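Local coordinates for protein histone-lysine N-methyltransferase SETMAR (Homo sapiens, PDB 3BO5) that transfers methyl groups from S-adenosyl-L-methionine to histone H3 through this methyltransferase domain and, fused to a mariner transposase, takes part in DNA double-strand break repair, at residues A[55-60]-A[106-111]; A[100-105]-A[218-223]. The protein carries 2 engineered substitutions. All blocks are in the same frame, centred on the assembly; numbering follows the deposited sequence.

Interaction 1: A[55-60]-A[106-111]; sequences TQITFP and NVLCRC. With ZN (zinc ion), chain B; ZN (zinc ion), chain C.
N106 reaches F59 from the head of an Asx turn in the pre-SET region, where the same segment supplies two cysteines of the triangular zinc cluster, and its carboxamide serves both segments. ND2 donates to F59 O (3.0 Å), approaching from above the carbonyl plane, 51° out of it; its second partner is I224 O. With CG between the backbone N and the carbonyl carbon (chi1 70°), the carboxamide turns back on the type I beta turn N106-C109, where OD1 accepts from L108 N (2.8 Å). An alanine here would probably leave F59 O and L108 N without these partners and the turn less firmly fixed. Outside this polar grip, I57 forks over the turn. Its CD1 presses tightly on V107 CG1 at 3.3 Å, the two side chains crossing at about a right angle, while CG2 meets L108 CD1 at 3.7 Å. L108 also lies against backbone, its CB 3.3 Å from P60 O. C109 and C111 bind two different zinc ions, the first shared with C62, C76 and C105. The C109 thiolate sulfur is gripped from the turn as well: N106 N donates to C109 SG over 3.2 Å, nearly straight at 168°.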
loop_
_atom_site.group_PDB
_atom_site.type_symbol
_atom_site.label_atom_id
_atom_site.label_comp_id
_atom_site.label_asym_id
_atom_site.label_seq_id
_atom_site.Cartn_x
_atom_site.Cartn_y
_atom_site.Cartn_z
ATOM N N THR A 55 -13.700 -1.195 -7.569
ATOM C CA THR A 55 -14.678 -1.701 -6.602
ATOM C C THR A 55 -15.545 -2.833 -7.169
ATOM O O THR A 55 -16.282 -3.477 -6.410
ATOM C CB THR A 55 -15.601 -0.546 -6.098
ATOM O OG1 THR A 55 -16.500 -0.168 -7.154
ATOM C CG2 THR A 55 -14.748 0.669 -5.663
ATOM N N GLN A 56 -15.448 -3.037 -8.470
ATOM C CA GLN A 56 -16.302 -4.045 -9.144
ATOM C C GLN A 56 -15.676 -5.427 -8.990
ATOM O O GLN A 56 -14.483 -5.622 -9.224
ATOM C CB GLN A 56 -16.377 -3.735 -10.626
ATOM C CG GLN A 56 -17.086 -4.771 -11.508
ATOM N N ILE A 57 -16.521 -6.426 -8.734
ATOM C CA ILE A 57 -16.031 -7.804 -8.667
ATOM C C ILE A 57 -15.742 -8.343 -10.072
ATOM O O ILE A 57 -16.665 -8.283 -10.930
ATOM C CB ILE A 57 -17.089 -8.700 -8.048
ATOM C CG1 ILE A 57 -17.589 -8.090 -6.744
ATOM C CG2 ILE A 57 -16.505 -10.115 -7.931
ATOM C CD1 ILE A 57 -18.861 -8.820 -6.164
ATOM N N THR A 58 -14.509 -8.846 -10.282
ATOM C CA THR A 58 -13.997 -9.478 -11.515
ATOM C C THR A 58 -13.848 -10.991 -11.328
ATOM O O THR A 58 -14.025 -11.767 -12.290
ATOM C CB THR A 58 -12.533 -8.979 -11.880
ATOM O OG1 THR A 58 -12.461 -7.564 -11.794
ATOM C CG2 THR A 58 -12.056 -9.464 -13.236
ATOM N N PHE A 59 -13.499 -11.403 -10.092
ATOM C CA PHE A 59 -13.098 -12.808 -9.865
ATOM C C PHE A 59 -14.170 -13.586 -9.181
ATOM O O PHE A 59 -14.702 -13.132 -8.179
ATOM C CB PHE A 59 -11.831 -12.846 -9.006
ATOM C CG PHE A 59 -10.696 -12.193 -9.668
ATOM C CD1 PHE A 59 -10.277 -12.654 -10.907
ATOM C CD2 PHE A 59 -10.075 -11.066 -9.127
ATOM C CE1 PHE A 59 -9.195 -12.014 -11.600
ATOM C CE2 PHE A 59 -8.984 -10.462 -9.790
ATOM C CZ PHE A 59 -8.554 -10.913 -10.998
ATOM N N PRO A 60 -14.518 -14.763 -9.755
ATOM C CA PRO A 60 -15.680 -15.466 -9.191
ATOM C C PRO A 60 -15.455 -16.221 -7.889
ATOM O O PRO A 60 -16.433 -16.621 -7.245
ATOM C CB PRO A 60 -16.037 -16.488 -10.245
ATOM C CG PRO A 60 -14.873 -16.665 -11.100
ATOM C CD PRO A 60 -14.045 -15.362 -11.015
ATOM N N ASN A 106 -12.497 -13.781 -1.687
ATOM C CA ASN A 106 -13.206 -12.550 -1.911
ATOM C C ASN A 106 -14.672 -12.638 -1.544
ATOM O O ASN A 106 -15.089 -13.546 -0.873
ATOM C CB ASN A 106 -12.958 -12.030 -3.319
ATOM C CG ASN A 106 -13.609 -12.879 -4.388
ATOM O OD1 ASN A 106 -14.554 -13.602 -4.126
ATOM N ND2 ASN A 106 -13.144 -12.726 -5.645
ATOM N N VAL A 107 -15.441 -11.633 -1.969
ATOM C CA VAL A 107 -16.835 -11.589 -1.500
ATOM C C VAL A 107 -17.645 -12.789 -2.065
ATOM O O VAL A 107 -18.710 -13.142 -1.525
ATOM C CB VAL A 107 -17.450 -10.232 -1.893
ATOM C CG1 VAL A 107 -17.588 -10.100 -3.399
ATOM C CG2 VAL A 107 -18.777 -9.977 -1.129
ATOM N N LEU A 108 -17.148 -13.383 -3.143
ATOM C CA LEU A 108 -17.866 -14.482 -3.749
ATOM C C LEU A 108 -17.448 -15.860 -3.284
ATOM O O LEU A 108 -18.144 -16.894 -3.606
ATOM C CB LEU A 108 -17.759 -14.400 -5.248
ATOM C CG LEU A 108 -18.367 -13.094 -5.771
ATOM C CD1 LEU A 108 -18.232 -13.275 -7.275
ATOM C CD2 LEU A 108 -19.824 -12.852 -5.324
ATOM N N CYS A 109 -16.297 -15.957 -2.613
ATOM C CA CYS A 109 -15.839 -17.225 -2.064
ATOM C C CYS A 109 -16.826 -17.611 -0.943
ATOM O O CYS A 109 -17.138 -16.771 -0.132
ATOM C CB CYS A 109 -14.391 -17.053 -1.515
ATOM S SG CYS A 109 -13.213 -16.725 -2.829
ATOM N N ARG A 110 -17.159 -18.900 -0.841
ATOM C CA ARG A 110 -18.108 -19.258 0.188
ATOM C C ARG A 110 -17.440 -19.714 1.447
ATOM O O ARG A 110 -18.143 -19.958 2.436
ATOM C CB ARG A 110 -19.050 -20.318 -0.315
ATOM C CG ARG A 110 -20.032 -19.692 -1.281
ATOM C CD ARG A 110 -20.364 -20.625 -2.405
ATOM N NE ARG A 110 -21.151 -21.709 -1.867
ATOM C CZ ARG A 110 -21.610 -22.729 -2.578
ATOM N NH1 ARG A 110 -22.316 -23.680 -1.967
ATOM N NH2 ARG A 110 -21.354 -22.793 -3.875
ATOM N N CYS A 111 -16.094 -19.739 1.454
ATOM C CA CYS A 111 -15.415 -19.918 2.736
ATOM C C CYS A 111 -15.810 -18.837 3.737
ATOM O O CYS A 111 -16.251 -17.727 3.355
ATOM C CB CYS A 111 -13.884 -19.941 2.559
ATOM S SG CYS A 111 -13.364 -18.366 1.749
HETATM ZN ZN ZN B . -11.388 -18.152 -2.311
HETATM ZN ZN ZN C . -11.147 -18.932 1.533
#

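Interaction 2: A[100-105]-A[218-223]; sequences EPVFEC and LMIPVR. With ZN (zinc ion), chain B; ZN (zinc ion), chain C.
V102 and E104 bracket R223 in a short, weakly developed parallel pairing that joins the pre-SET region to the SET domain. R223 N donates to V102 O (2.9 Å), and E104 N returns a bond to R223 O (2.8 Å) with a C=O...N angle of 174°. The same carbonyl oxygen receives a CA-H...O contact from F103 CA at 3.3 Å. V102 and V222 share one face, where V102 CG1, anti to its backbone N (chi1 176°), meets V222 CG2 at 4.0 Å; CG2 of V102 leans on I220 CG2. E104 CG lies 3.7 Å from V222 CG1. On the other face, F103 CE1 approaches R223 CD at 3.7 Å, with ring and guanidinium planes 45° apart. One water links V102 N to P221 O; another sits in the guanidinium plane, 2.8 Å from R223 NH1, and donates to V102 O. Farther out, R223 NH2 forms a salt bridge with E185, and the E104 carboxylate accepts from V120 N and Q121 NE2. Strand 217-223 pairs on its other edge with the antiparallel strand 230-235, whose A232 and F234 touch V222 and I220, while P221 rests on E185 of strand 181-185.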
loop_
_atom_site.group_PDB
_atom_site.type_symbol
_atom_site.label_atom_id
_atom_site.label_comp_id
_atom_site.label_asym_id
_atom_site.label_seq_id
_atom_site.Cartn_x
_atom_site.Cartn_y
_atom_site.Cartn_z
ATOM N N GLU A 100 4.948 -15.241 -7.764
ATOM C CA GLU A 100 3.593 -15.814 -7.736
ATOM C C GLU A 100 2.550 -14.756 -7.317
ATOM O O GLU A 100 2.642 -14.183 -6.228
ATOM C CB GLU A 100 3.549 -16.988 -6.773
ATOM C CG GLU A 100 4.435 -18.183 -7.143
ATOM C CD GLU A 100 4.926 -18.928 -5.901
ATOM O OE1 GLU A 100 4.776 -18.397 -4.762
ATOM O OE2 GLU A 100 5.477 -20.045 -6.059
ATOM N N PRO A 101 1.538 -14.544 -8.158
ATOM C CA PRO A 101 0.509 -13.543 -7.844
ATOM C C PRO A 101 -0.326 -13.959 -6.636
ATOM O O PRO A 101 -0.600 -15.163 -6.421
ATOM C CB PRO A 101 -0.330 -13.457 -9.120
ATOM C CG PRO A 101 -0.130 -14.799 -9.795
ATOM C CD PRO A 101 1.282 -15.228 -9.437
ATOM N N VAL A 102 -0.689 -12.974 -5.828
ATOM C CA VAL A 102 -1.434 -13.205 -4.613
ATOM C C VAL A 102 -2.906 -12.865 -4.809
ATOM O O VAL A 102 -3.269 -11.701 -5.189
ATOM C CB VAL A 102 -0.943 -12.330 -3.422
ATOM C CG1 VAL A 102 -1.808 -12.509 -2.184
ATOM C CG2 VAL A 102 0.562 -12.641 -3.081
ATOM N N PHE A 103 -3.738 -13.896 -4.565
ATOM C CA PHE A 103 -5.185 -13.687 -4.554
ATOM C C PHE A 103 -5.709 -14.027 -3.189
ATOM O O PHE A 103 -5.424 -15.080 -2.702
ATOM C CB PHE A 103 -5.839 -14.613 -5.589
ATOM C CG PHE A 103 -5.550 -14.193 -6.973
ATOM C CD1 PHE A 103 -6.469 -13.381 -7.664
ATOM C CD2 PHE A 103 -4.372 -14.623 -7.602
ATOM C CE1 PHE A 103 -6.199 -12.963 -8.984
ATOM C CE2 PHE A 103 -4.097 -14.211 -8.944
ATOM C CZ PHE A 103 -5.007 -13.409 -9.595
ATOM N N GLU A 104 -6.434 -13.114 -2.579
ATOM C CA GLU A 104 -7.234 -13.449 -1.358
ATOM C C GLU A 104 -8.593 -14.022 -1.746
ATOM O O GLU A 104 -9.140 -13.730 -2.828
ATOM C CB GLU A 104 -7.440 -12.200 -0.469
ATOM C CG GLU A 104 -6.120 -11.778 0.122
ATOM C CD GLU A 104 -6.266 -10.855 1.347
ATOM O OE1 GLU A 104 -7.404 -10.470 1.753
ATOM O OE2 GLU A 104 -5.157 -10.504 1.814
ATOM N N CYS A 105 -9.190 -14.780 -0.801
ATOM C CA CYS A 105 -10.602 -15.131 -0.971
ATOM C C CYS A 105 -11.399 -13.823 -0.909
ATOM O O CYS A 105 -10.969 -12.848 -0.311
ATOM C CB CYS A 105 -10.997 -16.153 0.062
ATOM S SG CYS A 105 -10.282 -17.696 -0.287
ATOM N N LEU A 218 7.204 -3.954 2.969
ATOM C CA LEU A 218 7.231 -4.479 1.630
ATOM C C LEU A 218 5.850 -4.373 0.979
ATOM O O LEU A 218 4.903 -4.823 1.568
ATOM C CB LEU A 218 7.648 -5.990 1.614
ATOM C CG LEU A 218 7.682 -6.671 0.264
ATOM C CD1 LEU A 218 8.666 -6.035 -0.717
ATOM C CD2 LEU A 218 7.996 -8.222 0.457
ATOM N N MET A 219 5.765 -3.832 -0.253
ATOM C CA MET A 219 4.495 -3.717 -0.939
ATOM C C MET A 219 4.265 -4.926 -1.874
ATOM O O MET A 219 5.143 -5.278 -2.676
ATOM C CB MET A 219 4.530 -2.467 -1.820
ATOM C CG MET A 219 3.107 -2.228 -2.451
ATOM S SD MET A 219 3.206 -0.759 -3.491
ATOM C CE MET A 219 3.016 0.524 -2.234
ATOM N N ILE A 220 3.105 -5.571 -1.730
ATOM C CA ILE A 220 2.734 -6.703 -2.530
ATOM C C ILE A 220 1.411 -6.392 -3.219
ATOM O O ILE A 220 0.481 -5.999 -2.539
ATOM C CB ILE A 220 2.449 -7.921 -1.557
ATOM C CG1 ILE A 220 3.722 -8.290 -0.803
ATOM C CG2 ILE A 220 2.060 -9.171 -2.342
ATOM C CD1 ILE A 220 4.884 -8.428 -1.692
ATOM N N PRO A 221 1.318 -6.570 -4.572
ATOM C CA PRO A 221 -0.039 -6.437 -5.195
ATOM C C PRO A 221 -0.898 -7.606 -4.761
ATOM O O PRO A 221 -0.492 -8.766 -4.888
ATOM C CB PRO A 221 0.263 -6.506 -6.717
ATOM C CG PRO A 221 1.787 -6.311 -6.856
ATOM C CD PRO A 221 2.381 -6.830 -5.551
ATOM N N VAL A 222 -2.046 -7.296 -4.147
ATOM C CA VAL A 222 -2.918 -8.345 -3.659
ATOM C C VAL A 222 -4.280 -8.166 -4.333
ATOM O O VAL A 222 -4.902 -7.112 -4.190
ATOM C CB VAL A 222 -3.056 -8.273 -2.129
ATOM C CG1 VAL A 222 -4.123 -9.287 -1.688
ATOM C CG2 VAL A 222 -1.701 -8.596 -1.457
ATOM N N ARG A 223 -4.713 -9.214 -5.066
ATOM C CA ARG A 223 -6.065 -9.150 -5.646
ATOM C C ARG A 223 -7.105 -9.775 -4.774
ATOM O O ARG A 223 -6.860 -10.814 -4.183
ATOM C CB ARG A 223 -6.072 -9.745 -7.075
ATOM C CG ARG A 223 -5.362 -8.828 -8.066
ATOM C CD ARG A 223 -5.121 -9.446 -9.413
ATOM N NE ARG A 223 -4.613 -8.390 -10.297
ATOM C CZ ARG A 223 -3.340 -7.987 -10.337
ATOM N NH1 ARG A 223 -2.419 -8.519 -9.523
ATOM N NH2 ARG A 223 -2.989 -7.032 -11.209
HETATM ZN ZN ZN B . -11.388 -18.152 -2.311
HETATM ZN ZN ZN C . -11.147 -18.932 1.533
HETATM O O HOH W 1 0.776 -10.442 -6.446
HETATM O O HOH W 2 -2.235 -10.208 -7.244
#

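How the interactions relate
The segments of the two contacts alternate along the chain, and 100-105 runs straight into 106-111; the centres of interactions 1 and 2 are 15 Å apart. C105 bridges two zinc ions of the cluster, and C109 and C111 of interaction 1 each hold one of these, with C111 SG packed 3.7 Å from C105 CB. A second junction is made by the F59 ring, whose CZ lies 3.7 Å from F103 CE1 and whose CE2 lies 4.0 Å from R223 CD. Residues 100-111 thus run from the edge of a SET-domain strand into the zinc cluster. The cofactor-binding residues K136, G137, W138, Y179, N210 and H211 belong to neither contact.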